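Local coordinates for protein pectate lyase (Paenibacillus sp. 0602, PDB 5GT5) that cleaves polygalacturonate, and probably pectins, by eliminative depolymerisation, probably in an endo mode with calcium as cofactor, at residues Val49-Ile54 with Thr103-Asn108; Ile127-Phe132 with Asp439-Thr444; Tyr270-Asp275 with Ala294-Ala299; Asp343-Val348 with Tyr371-Ser376. The protein carries 1 engineered substitution. All coordinates share one frame; numbering follows the deposited sequence.

From the N terminus, interaction 1 closes first: Val-49-Ile-54 pairs with Thr-103-Asn-108, two neighbouring strands of the parallel beta-helix. Interaction 2 opens at Ile-127-Phe-132 and closes only at the C-terminal Asp-439-Thr-444, so its loop encloses interactions 3 and 4, which follow in series; no loop crosses another. Interaction 3 joins the end of strand 262-271 to the start of helix 295-301, and interaction 4 joins the turns after strands 340-342 and 369-372. Interactions 1 and 2 touch through Ser-106 OG and the carbonyl of Asn-129 and through Phe-105 on Trp-441. The centres of interactions 1 and 4 lie about 39 Å apart, on opposite sides of the chain's centre. Arg-298 joins interactions 3 and 4, pairing with Asp-374 and Gln-345.

Interaction 1: residues Val49-Ile54 with Thr103-Asn108; sequences VKVVEI and TIFSAN
Phe-105 lies against Val-51 and Glu-53, its ring packing along the side chains of strand 51-54. Its CG takes the crowded position between the backbone N and the carbonyl carbon (chi1 82°). Val-51 CG1 meets the ring at its edge, in plane, 3.7 Å from Phe-105 CE1, while the methylenes of Glu-53 come in obliquely, with Glu-53 CG 3.6 Å from Phe-105 CZ. Leu-442 and Tyr-30 also pack on the ring. Glu-53 runs on extended, and its OE1 is held by Lys-438 and the hydroxyl of Tyr-30. On the other face of the two strands, Val-52 CB approaches Ile-104 CG1 at 4.2 Å, and helix 36-43 packs over Val-52 through Leu-39, Ala-42 and Leu-43. Strands 51-54 and 102-106 are neighbours on successive coils of the parallel beta-helix that is the fold of polysaccharide lyase family 1. Their backbones knit closely: Thr-103 N donates to Lys-50 O, Val-52 N to Thr-103 O (2.8 Å), Phe-105 N to Val-52 O, and Ile-54 N to Phe-105 O. That is the last of the four direct backbone bonds. On the side of the partly exposed Ala-107 a water spans the two segments instead, donating to Glu-53 OE2 (2.7 Å) and to Ile-54 O, and accepting from Ala-107 N at 2.8 Å.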
loop_
_atom_site.group_PDB
_atom_site.type_symbol
_atom_site.label_atom_id
_atom_site.label_comp_id
_atom_site.label_asym_id
_atom_site.label_seq_id
_atom_site.Cartn_x
_atom_site.Cartn_y
_atom_site.Cartn_z
ATOM N N VAL A 49 -13.009 13.370 -5.525
ATOM C CA VAL A 49 -14.178 12.539 -5.786
ATOM C C VAL A 49 -13.897 11.118 -5.345
ATOM O O VAL A 49 -12.787 10.614 -5.572
ATOM C CB VAL A 49 -14.547 12.613 -7.273
ATOM C CG1 VAL A 49 -15.558 11.544 -7.664
ATOM C CG2 VAL A 49 -15.087 13.980 -7.587
ATOM N N LYS A 50 -14.867 10.488 -4.684
ATOM C CA LYS A 50 -14.753 9.135 -4.153
ATOM C C LYS A 50 -15.434 8.086 -5.008
ATOM O O LYS A 50 -14.896 6.977 -5.125
ATOM C CB LYS A 50 -15.350 9.100 -2.740
ATOM C CG LYS A 50 -14.601 9.966 -1.731
ATOM C CD LYS A 50 -13.330 9.188 -1.353
ATOM C CE LYS A 50 -12.169 10.026 -0.947
ATOM N NZ LYS A 50 -11.021 9.073 -0.676
ATOM N N VAL A 51 -16.598 8.399 -5.581
ATOM C CA VAL A 51 -17.324 7.457 -6.430
ATOM C C VAL A 51 -17.681 8.153 -7.712
ATOM O O VAL A 51 -18.233 9.268 -7.692
ATOM C CB VAL A 51 -18.592 6.924 -5.745
ATOM C CG1 VAL A 51 -19.402 6.065 -6.705
ATOM C CG2 VAL A 51 -18.245 6.161 -4.462
ATOM N N VAL A 52 -17.365 7.497 -8.826
ATOM C CA VAL A 52 -17.793 7.911 -10.153
ATOM C C VAL A 52 -18.769 6.853 -10.695
ATOM O O VAL A 52 -18.370 5.682 -10.891
ATOM C CB VAL A 52 -16.580 8.079 -11.112
ATOM C CG1 VAL A 52 -17.093 8.379 -12.532
ATOM C CG2 VAL A 52 -15.637 9.192 -10.609
ATOM N N GLU A 53 -20.046 7.228 -10.895
ATOM C CA GLU A 53 -21.022 6.354 -11.525
ATOM C C GLU A 53 -21.172 6.756 -12.981
ATOM O O GLU A 53 -21.684 7.833 -13.293
ATOM C CB GLU A 53 -22.387 6.392 -10.836
ATOM C CG GLU A 53 -23.313 5.297 -11.437
ATOM C CD GLU A 53 -24.710 5.287 -10.880
ATOM O OE1 GLU A 53 -24.977 5.951 -9.864
ATOM O OE2 GLU A 53 -25.549 4.581 -11.476
ATOM N N ILE A 54 -20.703 5.890 -13.874
ATOM C CA ILE A 54 -20.889 6.065 -15.310
ATOM C C ILE A 54 -22.342 5.691 -15.617
ATOM O O ILE A 54 -22.785 4.603 -15.271
ATOM C CB ILE A 54 -19.948 5.117 -16.078
ATOM C CG1 ILE A 54 -18.503 5.326 -15.607
ATOM C CG2 ILE A 54 -20.102 5.261 -17.601
ATOM C CD1 ILE A 54 -18.002 6.696 -15.890
ATOM N N THR A 103 -13.786 4.691 -6.390
ATOM C CA THR A 103 -14.528 3.649 -7.095
ATOM C C THR A 103 -15.156 4.206 -8.357
ATOM O O THR A 103 -15.881 5.230 -8.320
ATOM C CB THR A 103 -15.633 3.060 -6.209
ATOM O OG1 THR A 103 -15.002 2.480 -5.061
ATOM C CG2 THR A 103 -16.438 1.958 -6.945
ATOM N N ILE A 104 -14.912 3.521 -9.474
ATOM C CA ILE A 104 -15.541 3.859 -10.756
ATOM C C ILE A 104 -16.373 2.668 -11.182
ATOM O O ILE A 104 -15.861 1.557 -11.238
ATOM C CB ILE A 104 -14.458 4.198 -11.851
ATOM C CG1 ILE A 104 -13.446 5.228 -11.325
ATOM C CG2 ILE A 104 -15.131 4.615 -13.144
ATOM C CD1 ILE A 104 -12.230 5.448 -12.270
ATOM N N PHE A 105 -17.644 2.861 -11.494
ATOM C CA PHE A 105 -18.500 1.743 -11.825
ATOM C C PHE A 105 -19.654 2.205 -12.689
ATOM O O PHE A 105 -19.843 3.418 -12.877
ATOM C CB PHE A 105 -19.033 1.048 -10.546
ATOM C CG PHE A 105 -20.244 1.724 -9.932
ATOM C CD1 PHE A 105 -20.097 2.920 -9.212
ATOM C CD2 PHE A 105 -21.499 1.155 -10.059
ATOM C CE1 PHE A 105 -21.214 3.545 -8.660
ATOM C CE2 PHE A 105 -22.620 1.775 -9.497
ATOM C CZ PHE A 105 -22.467 2.969 -8.808
ATOM N N SER A 106 -20.408 1.236 -13.219
ATOM C CA SER A 106 -21.748 1.552 -13.751
ATOM C C SER A 106 -22.748 0.549 -13.237
ATOM O O SER A 106 -22.391 -0.557 -12.829
ATOM C CB SER A 106 -21.756 1.578 -15.279
ATOM O OG SER A 106 -21.808 0.247 -15.822
ATOM N N ALA A 107 -24.026 0.938 -13.267
ATOM C CA ALA A 107 -25.074 0.078 -12.763
ATOM C C ALA A 107 -25.429 -1.042 -13.742
ATOM O O ALA A 107 -25.885 -2.083 -13.328
ATOM C CB ALA A 107 -26.346 0.879 -12.454
ATOM N N ASN A 108 -25.209 -0.836 -15.035
ATOM C CA ASN A 108 -25.682 -1.836 -15.996
ATOM C C ASN A 108 -24.723 -2.155 -17.131
ATOM O O ASN A 108 -25.129 -2.519 -18.242
ATOM C CB ASN A 108 -27.075 -1.486 -16.524
ATOM C CG ASN A 108 -28.151 -1.669 -15.474
ATOM O OD1 ASN A 108 -28.482 -2.795 -15.085
ATOM N ND2 ASN A 108 -28.702 -0.567 -15.012
HETATM O O HOH W 1 -24.961 3.527 -13.836
#

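Interaction 2: residues Ile127-Phe132 with Asp439-Thr444; sequences IRNLEF and DNWLKT
Trp-441 offers one ring face to Asn-129 and part of its rim to Arg-128. The amide of Asn-129, its CG anti to the backbone N (chi1 -153°), stacks on the indole with the two planes 16° apart; Asn-129 CB sits 3.6 Å from the centroid of the six-membered ring, a CH-pi contact. Gly-432 N donates to Asn-129 OD1 and helps to fix the amide. The Arg-128 chain bends at chi3 (85°), which sets NE in the indole plane, 3.6 Å from Trp-441 CE3, and the guanidinium stands nearly upright to the ring, with CE3 over one of its faces. Arg-128 NH1 also makes a weak hydrogen bond to Trp-441 O (3.1 Å). An alanine in place of Trp-441 would probably open a gap beside the beta-helix strand and leave the Asn-129 amide without its stacking surface. Asp-165 forms a salt bridge with Arg-128 NE, so the buried guanidinium is likely to keep its charge, balanced by that carboxylate, with the carbonyl oxygens of Trp-441 and Lys-443 close to NH1.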
loop_
_atom_site.group_PDB
_atom_site.type_symbol
_atom_site.label_atom_id
_atom_site.label_comp_id
_atom_site.label_asym_id
_atom_site.label_seq_id
_atom_site.Cartn_x
_atom_site.Cartn_y
_atom_site.Cartn_z
ATOM N N ILE A 127 -12.579 -0.548 -9.917
ATOM C CA ILE A 127 -13.195 -0.341 -11.238
ATOM C C ILE A 127 -14.098 -1.537 -11.508
ATOM O O ILE A 127 -13.614 -2.674 -11.611
ATOM C CB ILE A 127 -12.151 -0.193 -12.336
ATOM C CG1 ILE A 127 -11.251 1.011 -12.041
ATOM C CG2 ILE A 127 -12.847 -0.087 -13.706
ATOM C CD1 ILE A 127 -9.988 1.085 -12.912
ATOM N N ARG A 128 -15.417 -1.312 -11.594
ATOM C CA ARG A 128 -16.345 -2.446 -11.713
ATOM C C ARG A 128 -17.484 -2.244 -12.689
ATOM O O ARG A 128 -18.028 -1.128 -12.870
ATOM C CB ARG A 128 -16.936 -2.823 -10.338
ATOM C CG ARG A 128 -15.873 -3.327 -9.364
ATOM C CD ARG A 128 -16.494 -3.600 -8.005
ATOM N NE ARG A 128 -17.097 -4.932 -7.914
ATOM C CZ ARG A 128 -17.787 -5.363 -6.859
ATOM N NH1 ARG A 128 -18.043 -4.529 -5.845
ATOM N NH2 ARG A 128 -18.232 -6.620 -6.819
ATOM N N ASN A 129 -17.889 -3.366 -13.300
ATOM C CA ASN A 129 -19.090 -3.415 -14.158
ATOM C C ASN A 129 -19.049 -2.461 -15.338
ATOM O O ASN A 129 -20.058 -1.788 -15.659
ATOM C CB ASN A 129 -20.373 -3.210 -13.338
ATOM C CG ASN A 129 -21.551 -3.873 -13.985
ATOM O OD1 ASN A 129 -21.392 -4.906 -14.643
ATOM N ND2 ASN A 129 -22.734 -3.324 -13.797
ATOM N N LEU A 130 -17.888 -2.394 -15.985
ATOM C CA LEU A 130 -17.705 -1.601 -17.194
ATOM C C LEU A 130 -17.193 -2.476 -18.316
ATOM O O LEU A 130 -16.407 -3.425 -18.087
ATOM C CB LEU A 130 -16.719 -0.481 -16.956
ATOM C CG LEU A 130 -17.252 0.541 -15.972
ATOM C CD1 LEU A 130 -16.095 1.367 -15.486
ATOM C CD2 LEU A 130 -18.268 1.415 -16.695
ATOM N N GLU A 131 -17.651 -2.191 -19.533
ATOM C CA GLU A 131 -17.159 -2.850 -20.736
ATOM C C GLU A 131 -16.293 -1.866 -21.514
ATOM O O GLU A 131 -16.620 -0.683 -21.627
ATOM C CB GLU A 131 -18.309 -3.379 -21.599
ATOM C CG GLU A 131 -17.800 -3.995 -22.924
ATOM C CD GLU A 131 -18.831 -4.846 -23.624
ATOM O OE1 GLU A 131 -19.995 -4.925 -23.185
ATOM O OE2 GLU A 131 -18.473 -5.438 -24.666
ATOM N N PHE A 132 -15.169 -2.361 -22.016
ATOM C CA PHE A 132 -14.177 -1.581 -22.711
ATOM C C PHE A 132 -14.098 -2.075 -24.149
ATOM O O PHE A 132 -13.938 -3.282 -24.396
ATOM C CB PHE A 132 -12.824 -1.742 -22.015
ATOM C CG PHE A 132 -12.821 -1.215 -20.615
ATOM C CD1 PHE A 132 -13.273 -1.990 -19.557
ATOM C CD2 PHE A 132 -12.381 0.069 -20.364
ATOM C CE1 PHE A 132 -13.292 -1.445 -18.235
ATOM C CE2 PHE A 132 -12.351 0.584 -19.084
ATOM C CZ PHE A 132 -12.831 -0.155 -18.018
ATOM N N ASP A 439 -25.828 -0.113 -5.168
ATOM C CA ASP A 439 -24.953 0.074 -4.002
ATOM C C ASP A 439 -24.013 -1.133 -3.819
ATOM O O ASP A 439 -22.951 -1.014 -3.205
ATOM C CB ASP A 439 -25.773 0.312 -2.736
ATOM C CG ASP A 439 -26.649 -0.862 -2.407
ATOM O OD1 ASP A 439 -27.503 -1.189 -3.255
ATOM O OD2 ASP A 439 -26.487 -1.456 -1.319
ATOM N N ASN A 440 -24.393 -2.291 -4.360
ATOM C CA ASN A 440 -23.554 -3.453 -4.219
ATOM C C ASN A 440 -22.231 -3.342 -4.946
ATOM O O ASN A 440 -21.281 -4.051 -4.596
ATOM C CB ASN A 440 -24.304 -4.680 -4.689
ATOM C CG ASN A 440 -25.367 -5.090 -3.714
ATOM O OD1 ASN A 440 -25.051 -5.581 -2.629
ATOM N ND2 ASN A 440 -26.642 -4.907 -4.099
ATOM N N TRP A 441 -22.183 -2.476 -5.951
ATOM C CA TRP A 441 -20.946 -2.245 -6.689
ATOM C C TRP A 441 -19.897 -1.500 -5.869
ATOM O O TRP A 441 -18.703 -1.551 -6.192
ATOM C CB TRP A 441 -21.208 -1.529 -8.023
ATOM C CG TRP A 441 -21.920 -2.400 -9.006
ATOM C CD1 TRP A 441 -23.166 -2.194 -9.527
ATOM C CD2 TRP A 441 -21.457 -3.648 -9.559
ATOM N NE1 TRP A 441 -23.507 -3.218 -10.365
ATOM C CE2 TRP A 441 -22.477 -4.122 -10.414
ATOM C CE3 TRP A 441 -20.274 -4.406 -9.422
ATOM C CZ2 TRP A 441 -22.365 -5.313 -11.135
ATOM C CZ3 TRP A 441 -20.162 -5.600 -10.135
ATOM C CH2 TRP A 441 -21.207 -6.049 -10.977
ATOM N N LEU A 442 -20.313 -0.863 -4.779
ATOM C CA LEU A 442 -19.387 -0.153 -3.903
ATOM C C LEU A 442 -18.818 -1.031 -2.799
ATOM O O LEU A 442 -17.844 -0.659 -2.161
ATOM C CB LEU A 442 -20.104 1.044 -3.257
ATOM C CG LEU A 442 -20.739 2.065 -4.201
ATOM C CD1 LEU A 442 -21.245 3.281 -3.388
ATOM C CD2 LEU A 442 -19.798 2.508 -5.295
ATOM N N LYS A 443 -19.451 -2.166 -2.548
ATOM C CA LYS A 443 -19.025 -3.062 -1.461
ATOM C C LYS A 443 -17.861 -3.953 -1.859
ATOM O O LYS A 443 -17.638 -4.218 -3.054
ATOM C CB LYS A 443 -20.202 -3.953 -1.070
ATOM C CG LYS A 443 -21.470 -3.182 -0.641
ATOM C CD LYS A 443 -22.592 -4.193 -0.358
ATOM C CE LYS A 443 -23.902 -3.525 -0.046
ATOM N NZ LYS A 443 -25.009 -4.542 -0.055
ATOM N N THR A 444 -17.150 -4.461 -0.864
ATOM C CA THR A 444 -16.062 -5.403 -1.132
ATOM C C THR A 444 -16.307 -6.769 -0.510
ATOM O O THR A 444 -15.524 -7.695 -0.730
ATOM C CB THR A 444 -14.712 -4.875 -0.664
ATOM O OG1 THR A 444 -14.752 -4.640 0.749
ATOM C CG2 THR A 444 -14.374 -3.589 -1.398
#

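Interaction 3: residues Tyr270-Asp275 with Ala294-Ala299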
loop_
_atom_site.group_PDB
_atom_site.type_symbol
_atom_site.label_atom_id
_atom_site.label_comp_id
_atom_site.label_asym_id
_atom_site.label_seq_id
_atom_site.Cartn_x
_atom_site.Cartn_y
_atom_site.Cartn_z
ATOM N N TYR A 270 -10.699 -15.855 -20.413
ATOM C CA TYR A 270 -9.826 -15.322 -21.468
ATOM C C TYR A 270 -10.162 -16.084 -22.732
ATOM O O TYR A 270 -9.673 -17.205 -22.928
ATOM C CB TYR A 270 -8.338 -15.518 -21.098
ATOM C CG TYR A 270 -7.948 -14.714 -19.863
ATOM C CD1 TYR A 270 -7.566 -13.383 -19.973
ATOM C CD2 TYR A 270 -7.981 -15.299 -18.599
ATOM C CE1 TYR A 270 -7.269 -12.620 -18.841
ATOM C CE2 TYR A 270 -7.643 -14.568 -17.457
ATOM C CZ TYR A 270 -7.301 -13.224 -17.591
ATOM O OH TYR A 270 -6.983 -12.507 -16.463
ATOM N N LYS A 271 -11.055 -15.518 -23.554
ATOM C CA LYS A 271 -11.530 -16.183 -24.745
ATOM C C LYS A 271 -10.812 -15.655 -25.964
ATOM O O LYS A 271 -10.927 -14.469 -26.301
ATOM C CB LYS A 271 -13.040 -15.968 -24.883
ATOM C CG LYS A 271 -13.618 -16.743 -26.064
ATOM C CD LYS A 271 -15.133 -16.510 -26.217
ATOM C CE LYS A 271 -15.687 -17.198 -27.474
ATOM N NZ LYS A 271 -15.688 -16.323 -28.689
ATOM N N ASP A 272 -10.048 -16.542 -26.612
ATOM C CA ASP A 272 -9.301 -16.187 -27.809
ATOM C C ASP A 272 -8.353 -15.032 -27.537
ATOM O O ASP A 272 -8.251 -14.072 -28.315
ATOM C CB ASP A 272 -10.259 -15.899 -28.971
ATOM C CG ASP A 272 -11.139 -17.095 -29.275
ATOM O OD1 ASP A 272 -10.578 -18.216 -29.373
ATOM O OD2 ASP A 272 -12.378 -16.906 -29.392
ATOM N N ILE A 273 -7.630 -15.162 -26.418
ATOM C CA ILE A 273 -6.507 -14.305 -26.089
ATOM C C ILE A 273 -5.242 -15.118 -26.378
ATOM O O ILE A 273 -5.085 -16.217 -25.859
ATOM C CB ILE A 273 -6.557 -13.890 -24.585
ATOM C CG1 ILE A 273 -7.966 -13.414 -24.189
ATOM C CG2 ILE A 273 -5.456 -12.892 -24.289
ATOM C CD1 ILE A 273 -8.515 -12.226 -25.001
ATOM N N GLN A 274 -4.364 -14.587 -27.211
ATOM C CA GLN A 274 -3.231 -15.375 -27.723
ATOM C C GLN A 274 -2.075 -15.528 -26.760
ATOM O O GLN A 274 -1.249 -16.418 -26.927
ATOM C CB GLN A 274 -2.678 -14.732 -28.990
ATOM C CG GLN A 274 -3.620 -14.815 -30.203
ATOM C CD GLN A 274 -2.952 -14.310 -31.473
ATOM O OE1 GLN A 274 -1.719 -14.195 -31.563
ATOM N NE2 GLN A 274 -3.773 -13.989 -32.464
ATOM N N ASP A 275 -1.952 -14.635 -25.780
ATOM C CA ASP A 275 -0.679 -14.504 -25.054
ATOM C C ASP A 275 -0.877 -13.715 -23.775
ATOM O O ASP A 275 -1.821 -12.924 -23.650
ATOM C CB ASP A 275 0.319 -13.771 -25.983
ATOM C CG ASP A 275 1.787 -13.938 -25.605
ATOM O OD1 ASP A 275 2.151 -14.719 -24.684
ATOM O OD2 ASP A 275 2.602 -13.260 -26.279
ATOM N N ALA A 294 -8.899 -20.811 -26.140
ATOM C CA ALA A 294 -8.415 -20.262 -27.412
ATOM C C ALA A 294 -8.944 -21.097 -28.588
ATOM O O ALA A 294 -8.317 -21.151 -29.641
ATOM C CB ALA A 294 -6.857 -20.223 -27.434
ATOM N N THR A 295 -10.115 -21.708 -28.417
ATOM C CA THR A 295 -10.715 -22.570 -29.457
ATOM C C THR A 295 -10.773 -21.913 -30.830
ATOM O O THR A 295 -10.361 -22.508 -31.840
ATOM C CB THR A 295 -12.143 -22.980 -29.055
ATOM O OG1 THR A 295 -12.096 -23.792 -27.873
ATOM C CG2 THR A 295 -12.832 -23.787 -30.200
ATOM N N ASP A 296 -11.290 -20.694 -30.886
ATOM C CA ASP A 296 -11.446 -20.024 -32.170
ATOM C C ASP A 296 -10.121 -19.588 -32.767
ATOM O O ASP A 296 -9.915 -19.631 -33.987
ATOM C CB ASP A 296 -12.394 -18.850 -32.034
ATOM C CG ASP A 296 -13.669 -19.217 -31.318
ATOM O OD1 ASP A 296 -14.369 -20.119 -31.802
ATOM O OD2 ASP A 296 -13.961 -18.616 -30.254
ATOM N N ALA A 297 -9.183 -19.187 -31.928
ATOM C CA ALA A 297 -7.858 -18.879 -32.445
ATOM C C ALA A 297 -7.181 -20.112 -33.056
ATOM O O ALA A 297 -6.544 -20.030 -34.122
ATOM C CB ALA A 297 -6.996 -18.288 -31.347
ATOM N N ARG A 298 -7.340 -21.250 -32.385
ATOM C CA ARG A 298 -6.750 -22.518 -32.849
ATOM C C ARG A 298 -7.360 -22.876 -34.212
ATOM O O ARG A 298 -6.643 -23.275 -35.150
ATOM C CB ARG A 298 -7.014 -23.621 -31.803
ATOM C CG ARG A 298 -6.334 -24.970 -32.112
ATOM C CD ARG A 298 -4.885 -24.850 -31.927
ATOM N NE ARG A 298 -4.181 -26.133 -31.984
ATOM C CZ ARG A 298 -2.857 -26.197 -31.958
ATOM N NH1 ARG A 298 -2.147 -25.081 -31.907
ATOM N NH2 ARG A 298 -2.233 -27.375 -32.018
ATOM N N ALA A 299 -8.669 -22.694 -34.347
ATOM C CA ALA A 299 -9.327 -22.904 -35.655
ATOM C C ALA A 299 -8.778 -21.972 -36.731
ATOM O O ALA A 299 -8.504 -22.394 -37.866
ATOM C CB ALA A 299 -10.834 -22.761 -35.538
#
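Asp-272 and Asp-296 bring a turn of the parallel beta-helix up against the start of a short helix. Strand 262-271 ends just before Asp-272, and strand 291-293, its parallel neighbour, leads directly into helix 295-301, with Ala-294 at the N-cap position. The N-cap alanine has no polar side chain, and the acceptor for the first turn comes from Asp-272 instead. From Asp-272 CB the chain turns so that CG lies beside the backbone N, anti to the carbonyl carbon (chi1 -59°). Asp-272 CG rests 3.5 Å from Asp-296 CB, and from it the carboxylate forks. OD1 heads for the helix: Ala-297 N donates to Asp-272 OD1 (3.1 Å) from well above the carboxylate plane, and Asp-296 N adds a weak bond to the same oxygen at 3.0 Å. With two N-H groups gathered on it, OD1 sits where the helix end would probably favour negative charge. The other oxygen, Asp-272 OD2, stands 2.5 Å from Asp-296 OD2. Oxygens this close suggest that one of the two acids is probably protonated. Near this pair the chain of Lys-271 bends at its last torsion (chi4 -91°), bringing its ammonium to both acids: Lys-271 NZ lies 3.3 Å from Asp-296 OD2 and 3.4 Å from Asp-272 OD2, a salt-bridge network made with weak hydrogen bonds.

Interaction 4: residues Asp343-Val348 with Tyr371-Ser376; sequences DVQYPV and YSLDGS
Asp-343 and Tyr-371 anchor the two segments where neighbouring strands of the parallel beta-helix, 340-342 and 369-372, run into their turns; the second goes into a type I' turn from Leu-373 to Ser-376. Asp-343 N donates almost straight to Ser-372 O at 2.7 Å, and Asp-343 OD1 accepts from Asp-374 N (2.9 Å). Tyr-371 CG is anti to the backbone N (chi1 179°), sending the ring out from its strand toward Val-344 and Pro-347. The Tyr-371 hydroxyl donates to Val-344 O, which lies in the ring plane. Pro-347 crosses the ring at about a right angle, with Pro-347 CG 3.6 Å from Tyr-371 CE1. A phenylalanine in place of Tyr-371 would probably leave Val-344 O without this donor and the bend after Asp-343 less firmly fixed. In the next shell Ile-341 and Leu-389 pack on both Tyr-371 and Pro-347, and Arg-298 holds Asp-374 OD2. A water bridges the turn, donating to Asp-343 OD1 and Ser-372 OG while accepting from Gly-375 N at 2.9 Å.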
loop_
_atom_site.group_PDB
_atom_site.type_symbol
_atom_site.label_atom_id
_atom_site.label_comp_id
_atom_site.label_asym_id
_atom_site.label_seq_id
_atom_site.Cartn_x
_atom_site.Cartn_y
_atom_site.Cartn_z
ATOM N N ASP A 343 -7.035 -25.494 -25.975
ATOM C CA ASP A 343 -6.497 -25.163 -27.287
ATOM C C ASP A 343 -5.426 -24.080 -27.240
ATOM O O ASP A 343 -5.250 -23.306 -28.174
ATOM C CB ASP A 343 -7.626 -24.860 -28.270
ATOM C CG ASP A 343 -8.307 -26.132 -28.767
ATOM O OD1 ASP A 343 -7.713 -27.218 -28.590
ATOM O OD2 ASP A 343 -9.415 -26.047 -29.356
ATOM N N VAL A 344 -4.675 -24.094 -26.149
ATOM C CA VAL A 344 -3.464 -23.289 -26.002
ATOM C C VAL A 344 -2.280 -24.241 -26.113
ATOM O O VAL A 344 -2.142 -25.161 -25.302
ATOM C CB VAL A 344 -3.438 -22.564 -24.637
ATOM C CG1 VAL A 344 -2.102 -21.850 -24.448
ATOM C CG2 VAL A 344 -4.618 -21.558 -24.531
ATOM N N GLN A 345 -1.443 -24.045 -27.123
ATOM C CA GLN A 345 -0.369 -25.005 -27.400
ATOM C C GLN A 345 0.753 -24.975 -26.354
ATOM O O GLN A 345 1.342 -26.018 -26.024
ATOM C CB GLN A 345 0.196 -24.763 -28.796
ATOM C CG GLN A 345 1.238 -25.861 -29.195
ATOM C CD GLN A 345 1.570 -25.851 -30.671
ATOM O OE1 GLN A 345 0.896 -25.210 -31.473
ATOM N NE2 GLN A 345 2.607 -26.591 -31.041
ATOM N N TYR A 346 1.073 -23.782 -25.850
ATOM C CA TYR A 346 2.184 -23.609 -24.916
ATOM C C TYR A 346 1.644 -22.934 -23.673
ATOM O O TYR A 346 1.877 -21.751 -23.440
ATOM C CB TYR A 346 3.313 -22.768 -25.532
ATOM C CG TYR A 346 3.864 -23.355 -26.817
ATOM C CD1 TYR A 346 4.730 -24.433 -26.777
ATOM C CD2 TYR A 346 3.511 -22.832 -28.056
ATOM C CE1 TYR A 346 5.232 -24.989 -27.959
ATOM C CE2 TYR A 346 4.012 -23.370 -29.237
ATOM C CZ TYR A 346 4.872 -24.439 -29.174
ATOM O OH TYR A 346 5.370 -24.962 -30.351
ATOM N N PRO A 347 0.904 -23.674 -22.848
ATOM C CA PRO A 347 0.197 -23.036 -21.727
ATOM C C PRO A 347 1.072 -22.519 -20.591
ATOM O O PRO A 347 0.587 -21.703 -19.802
ATOM C CB PRO A 347 -0.707 -24.161 -21.203
ATOM C CG PRO A 347 0.020 -25.452 -21.632
ATOM C CD PRO A 347 0.607 -25.118 -22.978
ATOM N N VAL A 348 2.298 -23.011 -20.490
ATOM C CA VAL A 348 3.132 -22.755 -19.326
ATOM C C VAL A 348 4.540 -22.460 -19.823
ATOM O O VAL A 348 5.257 -23.370 -20.260
ATOM C CB VAL A 348 3.157 -23.991 -18.362
ATOM C CG1 VAL A 348 3.946 -23.647 -17.083
ATOM C CG2 VAL A 348 1.746 -24.434 -17.974
ATOM N N TYR A 371 -6.781 -29.464 -18.954
ATOM C CA TYR A 371 -6.143 -29.037 -20.183
ATOM C C TYR A 371 -6.613 -29.888 -21.347
ATOM O O TYR A 371 -6.759 -31.119 -21.220
ATOM C CB TYR A 371 -4.623 -29.147 -20.039
ATOM C CG TYR A 371 -3.866 -28.757 -21.263
ATOM C CD1 TYR A 371 -3.690 -27.413 -21.601
ATOM C CD2 TYR A 371 -3.342 -29.729 -22.106
ATOM C CE1 TYR A 371 -2.973 -27.060 -22.762
ATOM C CE2 TYR A 371 -2.649 -29.400 -23.261
ATOM C CZ TYR A 371 -2.463 -28.062 -23.588
ATOM O OH TYR A 371 -1.757 -27.749 -24.722
ATOM N N SER A 372 -6.835 -29.250 -22.491
ATOM C CA SER A 372 -7.215 -29.949 -23.722
ATOM C C SER A 372 -6.583 -29.245 -24.908
ATOM O O SER A 372 -6.617 -28.021 -24.989
ATOM C CB SER A 372 -8.732 -29.970 -23.871
ATOM O OG SER A 372 -9.108 -30.590 -25.099
ATOM N N LEU A 373 -5.990 -30.020 -25.819
ATOM C CA LEU A 373 -5.429 -29.464 -27.043
ATOM C C LEU A 373 -5.835 -30.382 -28.189
ATOM O O LEU A 373 -5.472 -31.571 -28.200
ATOM C CB LEU A 373 -3.890 -29.366 -26.976
ATOM C CG LEU A 373 -3.230 -28.774 -28.239
ATOM C CD1 LEU A 373 -3.641 -27.304 -28.400
ATOM C CD2 LEU A 373 -1.696 -28.902 -28.212
ATOM N N ASP A 374 -6.585 -29.843 -29.143
ATOM C CA ASP A 374 -7.007 -30.609 -30.321
ATOM C C ASP A 374 -7.707 -31.900 -29.913
ATOM O O ASP A 374 -7.453 -32.959 -30.488
ATOM C CB ASP A 374 -5.814 -30.907 -31.232
ATOM C CG ASP A 374 -5.098 -29.655 -31.702
ATOM O OD1 ASP A 374 -5.761 -28.622 -31.920
ATOM O OD2 ASP A 374 -3.864 -29.704 -31.844
ATOM N N GLY A 375 -8.553 -31.815 -28.897
ATOM C CA GLY A 375 -9.328 -32.955 -28.446
ATOM C C GLY A 375 -8.732 -33.798 -27.344
ATOM O O GLY A 375 -9.400 -34.714 -26.845
ATOM N N SER A 376 -7.507 -33.488 -26.924
ATOM C CA SER A 376 -6.890 -34.245 -25.848
ATOM C C SER A 376 -7.575 -33.973 -24.524
ATOM O O SER A 376 -8.423 -33.091 -24.407
ATOM C CB SER A 376 -5.403 -33.917 -25.736
ATOM O OG SER A 376 -5.203 -32.660 -25.110
HETATM O O HOH W 2 -9.478 -29.368 -27.563
#